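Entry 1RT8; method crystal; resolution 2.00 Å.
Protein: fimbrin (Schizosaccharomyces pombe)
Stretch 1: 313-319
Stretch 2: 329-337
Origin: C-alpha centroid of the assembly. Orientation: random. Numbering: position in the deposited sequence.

Stretch 1, residues 313-319: GLILLQA
Stretch 2 329-337: NWKKVNKAP

A helix can hold an irregular segment of its own chain without a single hydrogen bond between them, provided that apolar side chains of the two interlock. Fimbrin from Schizosaccharomyces pombe offers a compact example. Residues 314-319 form the start of a helix that continues later in the chain, with phi/psi close to -62/-44. Gly313 occupies the N-cap position at phi/psi 70/-6, a positive phi that favours glycine, and Gly313 O accepts from Leu317 N at 3.1 Å. The next two residues follow the same pattern, Gln318 N to Leu314 O at 3.0 Å and Ala319 N to Ile315 O at 3.1 Å. Against this helix lies 329-337, running broadly opposite to it, from Trp330 beside Leu317 and Gln318 to Ala336 beside Leu314, and the pair buries 297 Å², both sides summed. The helix presents Leu314, Leu317 and Gln318, spaced so that they share one side, whereas Ile315 points away and Leu316 leads its side chain away.

Asn329 (phi/psi -92/94) stands back from the helix, but its backbone begins a turn: Lys332 N donates to Asn329 O at 3.0 Å, and Val333 N makes a weak bond to Trp330 O at 3.3 Å. Trp330, at -63/-8, sets its CA-to-CB bond sideways, yet chi1 of -65° (m) and chi2 of 92° carry the ring to the helix. Trp330 CH2 is the meeting point, 3.6 Å from Leu317 CB, 3.8 Å from Gln318 CG and 4.2 Å from Leu314 O. Gln318 N and Leu314 O lie at the ring edge, near its plane, so the indole abuts the helix backbone as well as its side chains; a large flat side chain suits this long reach. Gln318 (m, t, chi3 59°) folds back along its own helix, where Gln318 NE2 makes a weak hydrogen bond to Leu314 O at 3.4 Å.

Lys331 (-77/-14) and Lys332 (-102/1) complete the turn with extended, exposed side chains that take no part in the contact. The chain then opens at Val333 (-100/140), whose side chain points toward the helix with chi1 at 176° (t). Its branched end offers methyls to both leucines: Val333 CG1 sits between them, 3.6 Å from Leu314 CD2 and 3.9 Å from Leu317 CD1, and Val333 CG2 adds a contact of 3.7 Å with Leu317 CD1. Leu317, buried and pointing toward the segment, adopts the m, t rotamer, as does Leu314.

From Val333 onward the backbone stays extended. Asn334 (-87/129; chi1 -64°, m) meets the helix through its backbone, Asn334 O lying 3.4 Å from Leu314 CD2, which leaves ND2 to bond elsewhere in the structure. Lys335 (-84/155) points away and remains exposed; Lys335 CA lies 7.7 Å from Leu314 CA, the closest backbone register. Ala336 (-65/136) ends the contact at an exposed margin, where its single methyl suffices: Ala336 CB is 3.9 Å and Ala336 N 3.6 Å from Leu314 CD1. Leu314 thus spans Val333 to Ala336 with its branched end, CD2 making the closer approach to Asn334. Pro337 (-59/125) continues the chain beyond contact range.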

# COMPACT_ATOMS: atom_id res chain seq x y z
N GLY A 313 4.35 21.89 7.52
CA GLY A 313 4.61 21.33 8.84
C GLY A 313 3.53 20.56 9.58
O GLY A 313 3.80 19.99 10.64
N LEU A 314 2.32 20.54 9.04
CA LEU A 314 1.21 19.86 9.70
C LEU A 314 1.37 18.35 9.80
O LEU A 314 1.06 17.76 10.83
CB LEU A 314 -0.09 20.21 8.98
CG LEU A 314 -0.48 21.68 9.10
CD1 LEU A 314 -1.83 21.92 8.41
CD2 LEU A 314 -0.58 22.06 10.57
N ILE A 315 1.86 17.73 8.73
CA ILE A 315 2.08 16.29 8.71
C ILE A 315 3.11 15.90 9.76
O ILE A 315 2.90 14.96 10.52
CB ILE A 315 2.57 15.82 7.32
CG1 ILE A 315 1.46 16.02 6.29
CG2 ILE A 315 3.03 14.36 7.38
CD1 ILE A 315 0.19 15.26 6.55
N LEU A 316 4.23 16.62 9.79
CA LEU A 316 5.28 16.33 10.76
C LEU A 316 4.78 16.48 12.20
O LEU A 316 5.06 15.64 13.06
CB LEU A 316 6.49 17.26 10.52
CG LEU A 316 7.31 16.94 9.26
CD1 LEU A 316 8.31 18.04 8.96
CD2 LEU A 316 8.04 15.62 9.46
N LEU A 317 4.03 17.55 12.46
CA LEU A 317 3.51 17.80 13.79
C LEU A 317 2.56 16.68 14.21
O LEU A 317 2.57 16.26 15.37
CB LEU A 317 2.82 19.17 13.84
CG LEU A 317 3.83 20.32 13.71
CD1 LEU A 317 3.11 21.66 13.63
CD2 LEU A 317 4.78 20.30 14.90
N GLN A 318 1.76 16.18 13.28
CA GLN A 318 0.85 15.09 13.61
C GLN A 318 1.65 13.84 13.99
O GLN A 318 1.31 13.16 14.96
CB GLN A 318 -0.06 14.75 12.44
CG GLN A 318 -1.14 15.78 12.16
CD GLN A 318 -1.91 15.45 10.90
OE1 GLN A 318 -2.50 14.38 10.78
NE2 GLN A 318 -1.89 16.37 9.94
N ALA A 319 2.71 13.57 13.24
CA ALA A 319 3.56 12.41 13.48
C ALA A 319 4.10 12.45 14.91
O ALA A 319 4.04 11.44 15.62
CB ALA A 319 4.73 12.39 12.48
N ASN A 329 1.40 21.41 21.12
CA ASN A 329 0.41 22.35 21.61
C ASN A 329 -0.22 22.92 20.34
O ASN A 329 0.30 23.88 19.77
CB ASN A 329 1.06 23.48 22.39
CG ASN A 329 0.06 24.53 22.86
OD1 ASN A 329 0.41 25.46 23.58
ND2 ASN A 329 -1.20 24.37 22.46
N TRP A 330 -1.32 22.33 19.90
CA TRP A 330 -1.96 22.79 18.68
C TRP A 330 -2.51 24.21 18.69
O TRP A 330 -2.93 24.71 17.65
CB TRP A 330 -3.04 21.79 18.28
CG TRP A 330 -2.45 20.47 17.92
CD1 TRP A 330 -2.24 19.40 18.75
CD2 TRP A 330 -1.92 20.09 16.64
NE1 TRP A 330 -1.61 18.39 18.07
CE2 TRP A 330 -1.40 18.78 16.78
CE3 TRP A 330 -1.82 20.73 15.40
CZ2 TRP A 330 -0.81 18.10 15.71
CZ3 TRP A 330 -1.23 20.05 14.34
CH2 TRP A 330 -0.73 18.75 14.51
N LYS A 331 -2.51 24.86 19.85
CA LYS A 331 -3.00 26.23 19.93
C LYS A 331 -1.92 27.15 19.36
O LYS A 331 -2.17 28.32 19.07
CB LYS A 331 -3.30 26.62 21.38
CG LYS A 331 -4.48 25.87 21.99
CD LYS A 331 -4.74 26.28 23.44
CE LYS A 331 -5.87 25.46 24.06
NZ LYS A 331 -6.14 25.84 25.48
N LYS A 332 -0.72 26.60 19.20
CA LYS A 332 0.40 27.36 18.66
C LYS A 332 0.67 27.02 17.20
O LYS A 332 1.59 27.56 16.59
CB LYS A 332 1.67 27.07 19.49
CG LYS A 332 1.57 27.47 20.95
CD LYS A 332 2.82 27.06 21.72
CE LYS A 332 2.69 27.35 23.21
NZ LYS A 332 3.80 26.76 24.01
N VAL A 333 -0.16 26.14 16.63
CA VAL A 333 -0.01 25.70 15.25
C VAL A 333 -0.97 26.39 14.27
O VAL A 333 -2.14 26.60 14.57
CB VAL A 333 -0.24 24.17 15.16
CG1 VAL A 333 -0.19 23.72 13.70
CG2 VAL A 333 0.82 23.44 15.98
N ASN A 334 -0.46 26.73 13.08
CA ASN A 334 -1.27 27.37 12.04
C ASN A 334 -1.94 26.27 11.22
O ASN A 334 -1.28 25.35 10.74
CB ASN A 334 -0.40 28.25 11.13
CG ASN A 334 0.23 29.41 11.87
OD1 ASN A 334 -0.47 30.27 12.40
ND2 ASN A 334 1.55 29.44 11.92
N LYS A 335 -3.26 26.38 11.06
CA LYS A 335 -4.04 25.39 10.32
C LYS A 335 -4.06 25.62 8.81
O LYS A 335 -3.88 26.74 8.34
CB LYS A 335 -5.48 25.40 10.82
CG LYS A 335 -5.66 25.00 12.28
CD LYS A 335 -7.14 24.97 12.63
CE LYS A 335 -7.38 24.65 14.10
NZ LYS A 335 -8.85 24.67 14.41
N ALA A 336 -4.27 24.55 8.05
CA ALA A 336 -4.34 24.66 6.60
C ALA A 336 -5.56 25.52 6.26
O ALA A 336 -6.62 25.35 6.85
CB ALA A 336 -4.49 23.28 5.98
N PRO A 337 -5.41 26.46 5.31
CA PRO A 337 -6.50 27.34 4.89
C PRO A 337 -7.71 26.59 4.35
O PRO A 337 -7.59 25.80 3.42
CB PRO A 337 -5.84 28.21 3.82
CG PRO A 337 -4.43 28.30 4.29
CD PRO A 337 -4.14 26.86 4.67